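Local coordinates for putative uncharacterized protein (PDB 3R87) that is a thioesterase of the 4-hydroxybenzoyl-CoA thioesterase family, probably hydrolysing acyl thioesters on a hotdog-fold scaffold, at residues A[78-83]-A[92-97]; A[22-27]-A[68-73]. One frame throughout, in Å; residues are numbered along the deposited sequence.

Contact 1. Residues A[78-83]-A[92-97]; sequences IRTSFT and WRQEVW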
loop_
_atom_site.group_PDB
_atom_site.type_symbol
_atom_site.label_atom_id
_atom_site.label_comp_id
_atom_site.label_asym_id
_atom_site.label_seq_id
_atom_site.Cartn_x
_atom_site.Cartn_y
_atom_site.Cartn_z
ATOM N N ILE A 78 12.807 14.379 -1.499
ATOM C CA ILE A 78 11.530 15.073 -1.535
ATOM C C ILE A 78 11.799 16.504 -1.063
ATOM O O ILE A 78 12.304 16.696 0.036
ATOM C CB ILE A 78 10.459 14.411 -0.654
ATOM C CG1 ILE A 78 10.383 12.917 -0.840
ATOM C CG2 ILE A 78 9.160 15.145 -0.828
ATOM C CD1 ILE A 78 10.023 12.550 -2.212
ATOM N N ARG A 79 11.467 17.466 -1.907
ATOM C CA ARG A 79 11.780 18.884 -1.645
ATOM C C ARG A 79 10.475 19.614 -1.483
ATOM O O ARG A 79 9.636 19.623 -2.418
ATOM C CB ARG A 79 12.610 19.421 -2.793
ATOM C CG ARG A 79 13.927 18.704 -2.931
ATOM C CD ARG A 79 14.838 19.324 -3.965
ATOM N NE ARG A 79 16.071 18.587 -4.057
ATOM C CZ ARG A 79 16.987 18.803 -4.994
ATOM N NH1 ARG A 79 16.750 19.747 -5.937
ATOM N NH2 ARG A 79 18.077 18.076 -5.019
ATOM N N THR A 80 10.282 20.256 -0.339
ATOM C CA THR A 80 8.996 20.796 0.059
ATOM C C THR A 80 9.122 22.247 0.495
ATOM O O THR A 80 10.018 22.578 1.273
ATOM C CB THR A 80 8.456 19.984 1.261
ATOM O OG1 THR A 80 8.256 18.629 0.854
ATOM C CG2 THR A 80 7.151 20.509 1.814
ATOM N N SER A 81 8.199 23.080 0.076
ATOM C CA SER A 81 8.017 24.389 0.656
ATOM C C SER A 81 6.539 24.622 0.919
ATOM O O SER A 81 5.679 23.921 0.369
ATOM C CB SER A 81 8.592 25.508 -0.234
ATOM O OG SER A 81 7.878 25.534 -1.432
ATOM N N PHE A 82 6.214 25.583 1.776
ATOM C CA PHE A 82 4.841 25.931 2.109
ATOM C C PHE A 82 4.643 27.386 2.109
ATOM O O PHE A 82 5.581 28.187 2.326
ATOM C CB PHE A 82 4.348 25.332 3.489
ATOM C CG PHE A 82 5.055 25.888 4.663
ATOM C CD1 PHE A 82 6.225 25.299 5.236
ATOM C CD2 PHE A 82 4.554 27.068 5.273
ATOM C CE1 PHE A 82 6.856 25.850 6.327
ATOM C CE2 PHE A 82 5.253 27.609 6.350
ATOM C CZ PHE A 82 6.402 26.977 6.919
ATOM N N THR A 83 3.393 27.783 1.884
ATOM C CA THR A 83 2.971 29.159 2.059
ATOM C C THR A 83 1.584 29.103 2.709
ATOM O O THR A 83 0.762 28.281 2.449
ATOM C CB THR A 83 2.853 29.846 0.712
ATOM O OG1 THR A 83 1.680 29.532 0.096
ATOM C CG2 THR A 83 3.880 29.359 -0.323
ATOM N N TRP A 92 1.280 23.809 -0.332
ATOM C CA TRP A 92 2.542 23.107 -0.346
ATOM C C TRP A 92 2.985 22.911 -1.775
ATOM O O TRP A 92 2.177 22.510 -2.640
ATOM C CB TRP A 92 2.423 21.770 0.355
ATOM C CG TRP A 92 1.969 21.812 1.771
ATOM C CD1 TRP A 92 0.698 21.854 2.243
ATOM C CD2 TRP A 92 2.810 21.774 2.943
ATOM N NE1 TRP A 92 0.714 21.847 3.609
ATOM C CE2 TRP A 92 1.986 21.785 4.078
ATOM C CE3 TRP A 92 4.205 21.654 3.132
ATOM C CZ2 TRP A 92 2.490 21.693 5.396
ATOM C CZ3 TRP A 92 4.703 21.573 4.414
ATOM C CH2 TRP A 92 3.859 21.627 5.514
ATOM N N ARG A 93 4.260 23.151 -2.063
ATOM C CA ARG A 93 4.901 22.767 -3.292
ATOM C C ARG A 93 5.834 21.623 -2.950
ATOM O O ARG A 93 6.715 21.799 -2.095
ATOM C CB ARG A 93 5.673 23.939 -3.911
ATOM C CG ARG A 93 6.492 23.553 -5.119
ATOM C CD ARG A 93 5.618 23.223 -6.291
ATOM N NE ARG A 93 6.405 23.075 -7.501
ATOM C CZ ARG A 93 5.991 23.452 -8.701
ATOM N NH1 ARG A 93 4.712 23.827 -8.946
ATOM N NH2 ARG A 93 6.859 23.338 -9.688
ATOM N N GLN A 94 5.694 20.468 -3.597
ATOM C CA GLN A 94 6.480 19.317 -3.276
ATOM C C GLN A 94 6.996 18.687 -4.533
ATOM O O GLN A 94 6.261 18.582 -5.541
ATOM C CB GLN A 94 5.716 18.307 -2.404
ATOM C CG GLN A 94 5.155 18.972 -1.159
ATOM C CD GLN A 94 4.637 17.975 -0.163
ATOM O OE1 GLN A 94 3.423 17.714 -0.123
ATOM N NE2 GLN A 94 5.531 17.371 0.602
ATOM N N GLU A 95 8.251 18.247 -4.541
ATOM C CA GLU A 95 8.865 17.710 -5.715
ATOM C C GLU A 95 9.724 16.511 -5.375
ATOM O O GLU A 95 10.419 16.508 -4.363
ATOM C CB GLU A 95 9.755 18.755 -6.424
ATOM C CG GLU A 95 8.940 20.003 -6.810
ATOM C CD GLU A 95 9.705 21.057 -7.541
ATOM O OE1 GLU A 95 10.947 20.910 -7.736
ATOM O OE2 GLU A 95 9.068 22.071 -7.933
ATOM N N VAL A 96 9.688 15.485 -6.226
ATOM C CA VAL A 96 10.602 14.343 -6.106
ATOM C C VAL A 96 11.748 14.533 -7.056
ATOM O O VAL A 96 11.536 14.680 -8.270
ATOM C CB VAL A 96 9.858 13.030 -6.520
ATOM C CG1 VAL A 96 10.830 11.867 -6.460
ATOM C CG2 VAL A 96 8.605 12.811 -5.728
ATOM N N TRP A 97 12.981 14.502 -6.515
ATOM C CA TRP A 97 14.179 14.642 -7.351
ATOM C C TRP A 97 14.985 13.332 -7.270
ATOM O O TRP A 97 15.430 12.914 -6.171
ATOM C CB TRP A 97 15.039 15.814 -6.820
ATOM C CG TRP A 97 14.444 17.131 -7.230
ATOM C CD1 TRP A 97 13.286 17.698 -6.783
ATOM C CD2 TRP A 97 14.969 18.037 -8.194
ATOM N NE1 TRP A 97 13.078 18.909 -7.407
ATOM C CE2 TRP A 97 14.103 19.118 -8.285
ATOM C CE3 TRP A 97 16.127 18.009 -9.018
ATOM C CZ2 TRP A 97 14.332 20.211 -9.139
ATOM C CZ3 TRP A 97 16.364 19.083 -9.834
ATOM C CH2 TRP A 97 15.489 20.165 -9.892
#
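Ile78 to Phe82 pair in turn with Val96 to Trp92 across an antiparallel hairpin, in which Arg79-Glu95 and Ser81-Arg93 are the hydrogen-bonded pairs and Ile78-Val96, Thr80-Gln94 and Phe82-Trp92 the non-hydrogen-bonded ones. On the face bearing Arg79 and Glu95, Arg79 reaches diagonally to Trp97. Its chain is extended from CG to NE and its guanidinium lies flat on the indole, the planes 15° apart. NH1 sits over the centre of the ring system, 3.3 Å from Trp97 CD2, while CD rests over the five-membered ring, 3.6 Å from Trp97 CD1, so a cation-pi and a CH-pi contact share one face. Asp77 holds Arg79 NE in a salt bridge. Trp97 is fixed in turn by its NE1, which donates almost in the ring plane to the anti lone pair of Glu95 OE1 at 2.9 Å. The other carboxylate oxygen, Glu95 OE2, is gripped side-on by Arg93 through NE (2.9 Å from OE2) and NH2, both nearly coplanar with it; Arg93 NH1 turns to Asp109.

The opposite face packs against helix 28-41. Here Gln94 NE2 donates to Thr80 OG1 at 3.0 Å, and the same amide bonds Phe33 O through NE2 and Arg37 through OE1. Thr80 CG2 meets the Trp92 ring at its edge, 3.4 Å from CE3, whereas Phe82 CB lies over a face of the six-membered ring, 3.7 Å from CE3. The phenyl ring stays beside the indole, oblique to it, with the planes 56° apart.

The two faces thus differ chemically: on one, Arg93 is bonded to Glu95, Glu95 to the Trp97 N-H, which it probably polarises, and Arg79 is stacked on Trp97; the other buries an amide whose polar atoms all have partners.

Contact 2. Residues A[22-27]-A[68-73]; sequences GVVYHP and DGVEFA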
loop_
_atom_site.group_PDB
_atom_site.type_symbol
_atom_site.label_atom_id
_atom_site.label_comp_id
_atom_site.label_asym_id
_atom_site.label_seq_id
_atom_site.Cartn_x
_atom_site.Cartn_y
_atom_site.Cartn_z
ATOM N N GLY A 22 8.437 -1.509 -13.857
ATOM C CA GLY A 22 9.818 -1.207 -13.545
ATOM C C GLY A 22 10.059 0.136 -12.956
ATOM O O GLY A 22 11.233 0.533 -12.837
ATOM N N VAL A 23 9.056 0.907 -12.618
ATOM C CA VAL A 23 9.178 2.219 -11.971
ATOM C C VAL A 23 8.259 2.289 -10.784
ATOM O O VAL A 23 7.382 1.419 -10.584
ATOM C CB VAL A 23 8.937 3.356 -12.988
ATOM C CG1 VAL A 23 10.065 3.345 -14.040
ATOM C CG2 VAL A 23 7.561 3.336 -13.553
ATOM N N VAL A 24 8.391 3.356 -10.001
ATOM C CA VAL A 24 7.508 3.616 -8.882
ATOM C C VAL A 24 6.083 3.764 -9.390
ATOM O O VAL A 24 5.816 4.527 -10.327
ATOM C CB VAL A 24 7.960 4.839 -8.081
ATOM C CG1 VAL A 24 6.921 5.257 -7.061
ATOM C CG2 VAL A 24 9.291 4.570 -7.416
ATOM N N TYR A 25 5.165 3.077 -8.711
ATOM C CA TYR A 25 3.740 3.126 -8.954
ATOM C C TYR A 25 3.222 4.502 -8.522
ATOM O O TYR A 25 3.410 4.892 -7.352
ATOM C CB TYR A 25 3.117 1.945 -8.175
ATOM C CG TYR A 25 1.610 1.910 -8.228
ATOM C CD1 TYR A 25 0.933 1.807 -9.401
ATOM C CD2 TYR A 25 0.884 1.929 -7.022
ATOM C CE1 TYR A 25 -0.519 1.789 -9.369
ATOM C CE2 TYR A 25 -0.503 1.902 -6.996
ATOM C CZ TYR A 25 -1.165 1.849 -8.191
ATOM O OH TYR A 25 -2.559 1.913 -8.164
ATOM N N HIS A 26 2.559 5.235 -9.422
ATOM C CA HIS A 26 2.380 6.683 -9.222
ATOM C C HIS A 26 1.662 7.097 -7.964
ATOM O O HIS A 26 2.007 8.155 -7.404
ATOM C CB HIS A 26 1.818 7.359 -10.478
ATOM C CG HIS A 26 0.373 7.043 -10.753
ATOM N ND1 HIS A 26 -0.018 5.939 -11.460
ATOM C CD2 HIS A 26 -0.772 7.669 -10.371
ATOM C CE1 HIS A 26 -1.353 5.910 -11.471
ATOM N NE2 HIS A 26 -1.871 6.918 -10.815
ATOM N N PRO A 27 0.636 6.381 -7.448
ATOM C CA PRO A 27 -0.002 6.834 -6.215
ATOM C C PRO A 27 0.946 6.936 -5.051
ATOM O O PRO A 27 0.738 7.702 -4.090
ATOM C CB PRO A 27 -1.095 5.819 -5.962
ATOM C CG PRO A 27 -1.430 5.339 -7.354
ATOM C CD PRO A 27 -0.080 5.218 -8.034
ATOM N N ASP A 68 8.973 11.891 -14.923
ATOM C CA ASP A 68 9.989 10.869 -15.156
ATOM C C ASP A 68 9.715 9.703 -14.229
ATOM O O ASP A 68 9.237 9.890 -13.121
ATOM C CB ASP A 68 11.407 11.413 -14.836
ATOM C CG ASP A 68 12.463 10.592 -15.432
ATOM O OD1 ASP A 68 12.224 9.750 -16.366
ATOM O OD2 ASP A 68 13.609 10.738 -14.966
ATOM N N GLY A 69 10.087 8.516 -14.648
ATOM C CA GLY A 69 9.966 7.327 -13.841
ATOM C C GLY A 69 11.085 7.232 -12.818
ATOM O O GLY A 69 12.256 7.551 -13.092
ATOM N N VAL A 70 10.782 6.803 -11.618
ATOM C CA VAL A 70 11.719 6.623 -10.539
ATOM C C VAL A 70 11.964 5.114 -10.381
ATOM O O VAL A 70 11.041 4.308 -10.473
ATOM C CB VAL A 70 11.183 7.258 -9.272
ATOM C CG1 VAL A 70 12.059 7.007 -8.080
ATOM C CG2 VAL A 70 10.932 8.793 -9.447
ATOM N N GLU A 71 13.216 4.728 -10.117
ATOM C CA GLU A 71 13.610 3.338 -10.147
ATOM C C GLU A 71 13.975 2.764 -8.786
ATOM O O GLU A 71 14.351 3.459 -7.840
ATOM C CB GLU A 71 14.781 3.150 -11.106
ATOM C CG GLU A 71 14.347 3.493 -12.529
ATOM C CD GLU A 71 15.427 3.472 -13.535
ATOM O OE1 GLU A 71 16.502 2.979 -13.281
ATOM O OE2 GLU A 71 15.226 4.063 -14.613
ATOM N N PHE A 72 13.857 1.436 -8.697
ATOM C CA PHE A 72 14.257 0.673 -7.522
ATOM C C PHE A 72 15.638 1.051 -7.038
ATOM O O PHE A 72 16.583 1.175 -7.845
ATOM C CB PHE A 72 14.227 -0.821 -7.870
ATOM C CG PHE A 72 14.732 -1.684 -6.759
ATOM C CD1 PHE A 72 14.087 -1.761 -5.539
ATOM C CD2 PHE A 72 15.874 -2.451 -6.956
ATOM C CE1 PHE A 72 14.576 -2.554 -4.501
ATOM C CE2 PHE A 72 16.356 -3.245 -5.896
ATOM C CZ PHE A 72 15.719 -3.302 -4.707
ATOM N N ALA A 73 15.748 1.178 -5.728
ATOM C CA ALA A 73 17.007 1.385 -4.983
ATOM C C ALA A 73 17.521 2.807 -5.094
ATOM O O ALA A 73 18.531 3.123 -4.474
ATOM C CB ALA A 73 18.074 0.342 -5.354
HETATM O O HOH W 1 13.107 -0.091 -10.977
HETATM O O HOH W 2 7.842 6.373 -11.338
#
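Val24 meets Val70 where two irregular loops come together, and the Val24 side chain runs alongside that of Val70, pointing the same way. Its CB stands 3.9 Å from Val70 O. With CG1 anti to the backbone N (chi1 170°), the other branch, CG2, is left beside that nitrogen and does the touching: Val24 CG2 approaches Val70 O to 3.5 Å and Val70 CG1 to 3.7 Å. Beyond the two loops, Val24 packs on Ile13, Phe29 and Tyr32, and Val70 shares the first two. The backbone closes the same junction, Val24 N donating to Val70 O over 2.9 Å, an oxygen that also receives the CA-H of Val23 at 3.2 Å from CA.

In the hotdog fold a long helix is wrapped by an antiparallel sheet; residues 22-27 lead into that helix, 28-41, while 68-73 join two strands of the sheet. The contact therefore ties the entry of the helix to a loop at one end of the sheet. Val23 sends CG1 over Gly69, 4.0 Å from its CA. Two waters bridge the loops: one donates to Gly22 O and accepts from Phe72 N, the other donates to Val24 O, 2.9 Å away, and accepts from Val70 N. Asp68 OD1 forms a salt bridge with Lys119 of a second subunit, and the Phe72 ring meets that of His20 of a fourth subunit.

Contacts 1 and 2 have centres about 18 Å apart, yet they touch at one point: Val96 CG1 of contact 1 packs on Val70 CG2 of contact 2 at 4.3 Å. Helix 28-41 spans both, with Phe29 against Val24 and Val70, and Phe33 and Ala36 against the hairpin. A polar tie runs through Arg98, which directly follows 92-97 and forms a salt bridge with Asp68. In sequence both segments of contact 2 precede those of contact 1, the 68-73 loop leading into the first hairpin strand. Contact 1 lies inside one subunit, whereas contact 2 borders three neighbouring ones. Both are away from the magnesium ligands His53 and Asp127.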